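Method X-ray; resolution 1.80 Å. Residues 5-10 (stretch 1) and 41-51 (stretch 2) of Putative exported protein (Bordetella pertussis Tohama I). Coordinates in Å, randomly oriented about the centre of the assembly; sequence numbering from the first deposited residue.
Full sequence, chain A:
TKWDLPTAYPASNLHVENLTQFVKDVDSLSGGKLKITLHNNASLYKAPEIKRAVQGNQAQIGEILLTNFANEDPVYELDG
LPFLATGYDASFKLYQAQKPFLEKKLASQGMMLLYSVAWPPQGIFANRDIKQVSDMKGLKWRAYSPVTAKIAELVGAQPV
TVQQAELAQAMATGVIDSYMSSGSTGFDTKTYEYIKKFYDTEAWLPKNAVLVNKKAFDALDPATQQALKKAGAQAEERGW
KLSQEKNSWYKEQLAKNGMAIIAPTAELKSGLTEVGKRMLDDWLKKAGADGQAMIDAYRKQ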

# COMPACT_ATOMS: atom_id res chain seq x y z
N LEU A 5 -7.56 -14.73 7.68
CA LEU A 5 -7.12 -13.64 6.81
C LEU A 5 -6.15 -12.76 7.59
O LEU A 5 -6.58 -11.96 8.42
N PRO A 6 -4.84 -12.93 7.38
CA PRO A 6 -3.91 -12.02 8.03
C PRO A 6 -3.82 -10.64 7.37
O PRO A 6 -3.84 -10.51 6.14
N THR A 7 -3.75 -9.62 8.22
CA THR A 7 -3.36 -8.30 7.77
C THR A 7 -2.23 -7.78 8.66
O THR A 7 -2.12 -8.15 9.86
N ALA A 8 -1.39 -6.94 8.07
CA ALA A 8 -0.24 -6.39 8.76
C ALA A 8 -0.52 -5.12 9.59
O ALA A 8 0.36 -4.65 10.31
N TYR A 9 -1.76 -4.62 9.53
CA TYR A 9 -2.13 -3.30 10.08
C TYR A 9 -3.13 -3.42 11.21
O TYR A 9 -3.81 -4.46 11.32
N PRO A 10 -3.20 -2.38 12.09
CA PRO A 10 -4.00 -2.46 13.30
C PRO A 10 -5.49 -2.24 13.05
O PRO A 10 -5.90 -1.78 11.97
N ASN A 41 -2.85 -6.52 12.83
CA ASN A 41 -1.58 -6.04 13.35
C ASN A 41 -0.43 -7.04 13.24
O ASN A 41 0.40 -7.11 14.15
N ALA A 42 -0.38 -7.80 12.13
CA ALA A 42 0.69 -8.79 11.89
C ALA A 42 0.80 -9.88 12.96
O ALA A 42 1.87 -10.49 13.14
N SER A 43 -0.32 -10.13 13.65
CA SER A 43 -0.36 -11.10 14.75
C SER A 43 -0.15 -12.56 14.31
O SER A 43 0.40 -13.37 15.09
N LEU A 44 -0.58 -12.89 13.10
CA LEU A 44 -0.45 -14.26 12.57
C LEU A 44 0.67 -14.35 11.55
O LEU A 44 1.60 -15.17 11.68
N TYR A 45 0.56 -13.53 10.50
CA TYR A 45 1.65 -13.37 9.55
C TYR A 45 2.02 -11.90 9.42
O TYR A 45 1.15 -11.02 9.55
N LYS A 46 3.30 -11.64 9.16
CA LYS A 46 3.81 -10.25 9.01
C LYS A 46 3.77 -9.84 7.54
O LYS A 46 3.63 -10.69 6.68
N ALA A 47 3.89 -8.54 7.27
CA ALA A 47 3.74 -8.02 5.90
C ALA A 47 4.51 -8.82 4.85
O ALA A 47 3.91 -9.24 3.84
N PRO A 48 5.83 -9.05 5.08
CA PRO A 48 6.59 -9.75 4.04
C PRO A 48 6.18 -11.20 3.82
O PRO A 48 6.56 -11.78 2.79
N GLU A 49 5.40 -11.75 4.77
CA GLU A 49 5.06 -13.19 4.79
C GLU A 49 3.72 -13.56 4.17
O GLU A 49 3.48 -14.73 3.85
N ILE A 50 2.85 -12.58 3.99
CA ILE A 50 1.42 -12.88 3.74
C ILE A 50 1.19 -13.53 2.35
O ILE A 50 0.37 -14.46 2.22
N LYS A 51 1.95 -13.10 1.34
CA LYS A 51 1.73 -13.63 -0.00
C LYS A 51 2.09 -15.11 -0.03
O LYS A 51 1.34 -15.93 -0.58

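Two backbone hydrogen bonds pin the stretches together, and no side chain makes a hydrogen bond across the contact. Asn 41 N donates to Tyr 9 O at 2.7 Å, and Ala 42 N donates to Thr 7 O at 2.9 Å, both with N-H...O angles near 157°. Consecutive amides thus serve alternate carbonyls; the backbones come close here, with Ala 8 CA 4.1 Å from Ala 42 CA, and both methyls point sideways.

Thr 7 and Tyr 9 turn their CA-to-CB bonds away. Thr 7, chi1 t, accepts a weak bond from Tyr 9 N to its own OG1 (3.4 Å), a brace within the stretch; Tyr 9 is m. In the second stretch, Lys 46 N donates to Glu 49 OE1 at 3.0 Å.

The apolar packing centres on Pro 6 and Ile 50, which both point toward the partner stretch. Ile 50, m then t, sets CG2 3.8 Å from Pro 6 CG and extends CD1 to 3.7 Å from Pro 6 O and 4.4 Å from Ala 8 CB. Pro 6 CG also meets Tyr 45 CD2 at 4.0 Å, the m rotamer ring lying oblique to it. Ala 8 CB closes on Ala 47 CB at 3.8 Å. Pro 10 CB lies 3.9 Å from OD1 of Asn 41, whose chi1 is t.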

# COMPACT_ATOMS: atom_id res chain seq x y z
CB LEU A 5 -8.33 -12.82 6.34
CG LEU A 5 -8.11 -11.82 5.17
CD1 LEU A 5 -9.45 -11.33 4.58
CD2 LEU A 5 -7.19 -10.64 5.51
CB PRO A 6 -2.58 -12.77 7.90
CG PRO A 6 -2.69 -13.48 6.64
CD PRO A 6 -4.14 -13.96 6.61
CB THR A 7 -4.57 -7.32 7.76
OG1 THR A 7 -4.11 -5.98 7.56
CG2 THR A 7 -5.36 -7.33 9.07
CB ALA A 8 0.90 -6.17 7.75
CB TYR A 9 -2.64 -2.40 8.93
CG TYR A 9 -1.67 -2.46 7.79
CD1 TYR A 9 -0.45 -1.81 7.88
CD2 TYR A 9 -1.93 -3.22 6.65
CE1 TYR A 9 0.47 -1.89 6.88
CE2 TYR A 9 -1.02 -3.31 5.65
CZ TYR A 9 0.19 -2.63 5.76
OH TYR A 9 1.13 -2.72 4.76
CB PRO A 10 -3.41 -1.32 14.15
CG PRO A 10 -3.07 -0.31 13.18
CD PRO A 10 -2.53 -1.07 11.98
CB ASN A 41 -1.75 -5.56 14.79
CG ASN A 41 -0.68 -4.54 15.20
OD1 ASN A 41 -0.29 -3.67 14.41
ND2 ASN A 41 -0.22 -4.63 16.46
CB ALA A 42 2.05 -8.08 11.71
CB SER A 43 -1.66 -10.96 15.56
OG SER A 43 -2.80 -11.00 14.74
CB LEU A 44 -1.75 -14.71 11.92
CG LEU A 44 -1.75 -16.18 11.48
CD1 LEU A 44 -1.41 -17.14 12.66
CD2 LEU A 44 -3.09 -16.51 10.85
CB TYR A 45 1.24 -13.96 8.21
CG TYR A 45 1.06 -15.45 8.30
CD1 TYR A 45 2.18 -16.31 8.33
CD2 TYR A 45 -0.21 -16.02 8.38
CE1 TYR A 45 2.02 -17.68 8.45
CE2 TYR A 45 -0.38 -17.40 8.48
CZ TYR A 45 0.74 -18.22 8.52
OH TYR A 45 0.55 -19.60 8.62
CB LYS A 46 5.25 -10.19 9.50
CG LYS A 46 5.42 -10.42 11.00
CD LYS A 46 6.86 -10.67 11.28
CE LYS A 46 7.19 -10.44 12.74
NZ LYS A 46 6.41 -11.36 13.55
CB ALA A 47 4.11 -6.53 5.83
CB PRO A 48 8.04 -9.72 4.57
CG PRO A 48 8.06 -8.60 5.58
CD PRO A 48 6.69 -8.70 6.23
CB GLU A 49 5.06 -13.71 6.23
CG GLU A 49 6.37 -13.56 6.96
CD GLU A 49 6.25 -13.85 8.45
OE1 GLU A 49 5.11 -13.99 8.98
OE2 GLU A 49 7.34 -13.88 9.09
CB ILE A 50 0.48 -11.68 4.07
CG1 ILE A 50 0.49 -11.39 5.58
CG2 ILE A 50 -0.96 -11.94 3.59
CD1 ILE A 50 -0.14 -10.06 5.98
CB LYS A 51 2.50 -12.87 -1.10
CG LYS A 51 2.15 -13.32 -2.57
CD LYS A 51 3.15 -12.70 -3.61
CE LYS A 51 4.15 -13.79 -4.12
NZ LYS A 51 4.39 -14.94 -3.08